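Local coordinates for synaptonemal complex protein 2 (Mus musculus, PDB 5IWZ), which is a major component of the axial and lateral elements of synaptonemal complexes, plays a role in their assembly and is required for normal meiotic chromosome synapsis, at residues A[93-98]-A[137-142]. Numbering follows the deposited sequence.
Sequences TMIKQG and MVIYDI
Ile95 sets CG1 opposite its own carbonyl carbon (chi1 -70°) and keeps the chain extended beyond it (chi2 167°), which carries CD1 out from helix 90-97 to meet two isoleucines, Ile139 and Ile142, near the end of helix 123-141. Each answers with its short branch. CG2 of Ile139 lies alongside the end of the Ile95 chain, 3.8 Å from CD1 and 3.9 Å from CG1 of Ile95, the two side chains running past one another in opposite senses. In Ile142 the long branch swings off, CG1 being anti to the backbone N (chi1 -157°), and CG2 is left to approach Ile95 CD1 at 3.6 Å. One methyl thus rests against two others, from residues three apart in sequence, in a small and wholly apolar contact that buries 99 Å² in all. The CA atoms of Ile95 and Ile139 stand 7.9 Å apart, and no hydrogen bond joins the two segments. Just past Ile95, helix 90-97 ends in a Schellman motif at Gly98, which also occupies the N-cap position of helix 99-108. That helix covers Ile139 through Leu99, Val100 and Met103, while helix 144-163 supplies Val150 against Ile139 and Glu145 against Ile95, knitting the contact into the largely helical, armadillo-repeat-like part of the chain.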
loop_
_atom_site.group_PDB
_atom_site.type_symbol
_atom_site.label_atom_id
_atom_site.label_comp_id
_atom_site.label_asym_id
_atom_site.label_seq_id
_atom_site.Cartn_x
_atom_site.Cartn_y
_atom_site.Cartn_z
ATOM N N THR A 93 5.848 -16.415 -22.672
ATOM C CA THR A 93 6.066 -15.815 -23.985
ATOM C C THR A 93 5.956 -14.296 -23.932
ATOM O O THR A 93 6.735 -13.584 -24.575
ATOM C CB THR A 93 5.069 -16.382 -24.991
ATOM O OG1 THR A 93 5.139 -17.810 -24.959
ATOM C CG2 THR A 93 5.401 -15.892 -26.389
ATOM N N MET A 94 4.989 -13.774 -23.183
ATOM C CA MET A 94 4.874 -12.324 -23.092
ATOM C C MET A 94 6.049 -11.733 -22.326
ATOM O O MET A 94 6.530 -10.647 -22.669
ATOM C CB MET A 94 3.534 -11.932 -22.458
ATOM C CG MET A 94 2.374 -12.157 -23.418
ATOM S SD MET A 94 0.808 -11.415 -22.882
ATOM C CE MET A 94 0.408 -12.441 -21.483
ATOM N N ILE A 95 6.530 -12.435 -21.295
ATOM C CA ILE A 95 7.742 -12.002 -20.604
ATOM C C ILE A 95 8.901 -11.946 -21.583
ATOM O O ILE A 95 9.654 -10.966 -21.615
ATOM C CB ILE A 95 8.061 -12.924 -19.415
ATOM C CG1 ILE A 95 7.054 -12.730 -18.297
ATOM C CG2 ILE A 95 9.455 -12.664 -18.890
ATOM C CD1 ILE A 95 7.144 -13.820 -17.278
ATOM N N LYS A 96 9.031 -12.974 -22.427
ATOM C CA LYS A 96 10.083 -12.975 -23.434
ATOM C C LYS A 96 9.859 -11.911 -24.507
ATOM O O LYS A 96 10.829 -11.472 -25.142
ATOM C CB LYS A 96 10.210 -14.372 -24.064
ATOM C CG LYS A 96 9.398 -14.594 -25.336
ATOM C CD LYS A 96 9.861 -15.818 -26.141
ATOM C CE LYS A 96 9.123 -15.914 -27.490
ATOM N NZ LYS A 96 9.330 -14.700 -28.342
ATOM N N GLN A 97 8.617 -11.472 -24.716
ATOM C CA GLN A 97 8.331 -10.391 -25.654
ATOM C C GLN A 97 8.501 -9.013 -25.024
ATOM O O GLN A 97 8.385 -8.006 -25.730
ATOM C CB GLN A 97 6.910 -10.532 -26.216
ATOM C CG GLN A 97 6.717 -11.685 -27.181
ATOM C CD GLN A 97 5.275 -11.812 -27.653
ATOM O OE1 GLN A 97 4.409 -12.280 -26.910
ATOM N NE2 GLN A 97 5.010 -11.394 -28.894
ATOM N N GLY A 98 8.756 -8.947 -23.714
ATOM C CA GLY A 98 9.067 -7.701 -23.040
ATOM C C GLY A 98 7.957 -7.166 -22.160
ATOM O O GLY A 98 7.854 -5.947 -21.971
ATOM N N MET A 137 2.817 -8.986 -9.437
ATOM C CA MET A 137 3.186 -10.118 -8.580
ATOM C C MET A 137 2.987 -11.456 -9.284
ATOM O O MET A 137 3.746 -12.393 -9.028
ATOM C CB MET A 137 2.402 -10.098 -7.257
ATOM C CG MET A 137 2.761 -8.950 -6.314
ATOM S SD MET A 137 4.534 -8.691 -6.024
ATOM C CE MET A 137 5.057 -10.336 -5.494
ATOM N N VAL A 138 1.971 -11.572 -10.156
ATOM C CA VAL A 138 1.777 -12.789 -10.948
ATOM C C VAL A 138 2.987 -13.048 -11.842
ATOM O O VAL A 138 3.435 -14.194 -12.004
ATOM C CB VAL A 138 0.476 -12.681 -11.772
ATOM C CG1 VAL A 138 0.444 -13.722 -12.891
ATOM C CG2 VAL A 138 -0.763 -12.817 -10.868
ATOM N N ILE A 139 3.534 -11.989 -12.445
ATOM C CA ILE A 139 4.734 -12.140 -13.266
ATOM C C ILE A 139 5.941 -12.486 -12.399
ATOM O O ILE A 139 6.803 -13.284 -12.788
ATOM C CB ILE A 139 4.983 -10.857 -14.074
ATOM C CG1 ILE A 139 3.786 -10.550 -14.973
ATOM C CG2 ILE A 139 6.282 -10.978 -14.865
ATOM C CD1 ILE A 139 3.710 -9.096 -15.383
ATOM N N TYR A 140 6.042 -11.857 -11.231
ATOM C CA TYR A 140 7.158 -12.129 -10.338
ATOM C C TYR A 140 7.188 -13.602 -9.956
ATOM O O TYR A 140 8.250 -14.234 -9.988
ATOM C CB TYR A 140 7.034 -11.220 -9.114
ATOM C CG TYR A 140 8.057 -11.369 -8.006
ATOM C CD1 TYR A 140 7.937 -12.373 -7.048
ATOM C CD2 TYR A 140 9.099 -10.460 -7.873
ATOM C CE1 TYR A 140 8.847 -12.486 -6.014
ATOM C CE2 TYR A 140 10.010 -10.564 -6.842
ATOM C CZ TYR A 140 9.878 -11.579 -5.915
ATOM O OH TYR A 140 10.776 -11.696 -4.891
ATOM N N ASP A 141 6.018 -14.184 -9.661
ATOM C CA ASP A 141 5.942 -15.544 -9.136
ATOM C C ASP A 141 6.017 -16.626 -10.202
ATOM O O ASP A 141 6.085 -17.805 -9.848
ATOM C CB ASP A 141 4.645 -15.739 -8.340
ATOM C CG ASP A 141 4.590 -14.879 -7.100
ATOM O OD1 ASP A 141 3.503 -14.345 -6.794
ATOM O OD2 ASP A 141 5.631 -14.734 -6.426
ATOM N N ILE A 142 6.007 -16.278 -11.491
ATOM C CA ILE A 142 5.882 -17.308 -12.519
ATOM C C ILE A 142 7.212 -17.880 -13.002
ATOM O O ILE A 142 7.211 -18.932 -13.664
ATOM C CB ILE A 142 5.098 -16.771 -13.728
ATOM C CG1 ILE A 142 4.494 -17.932 -14.511
ATOM C CG2 ILE A 142 6.004 -15.927 -14.607
ATOM C CD1 ILE A 142 3.801 -18.948 -13.619
#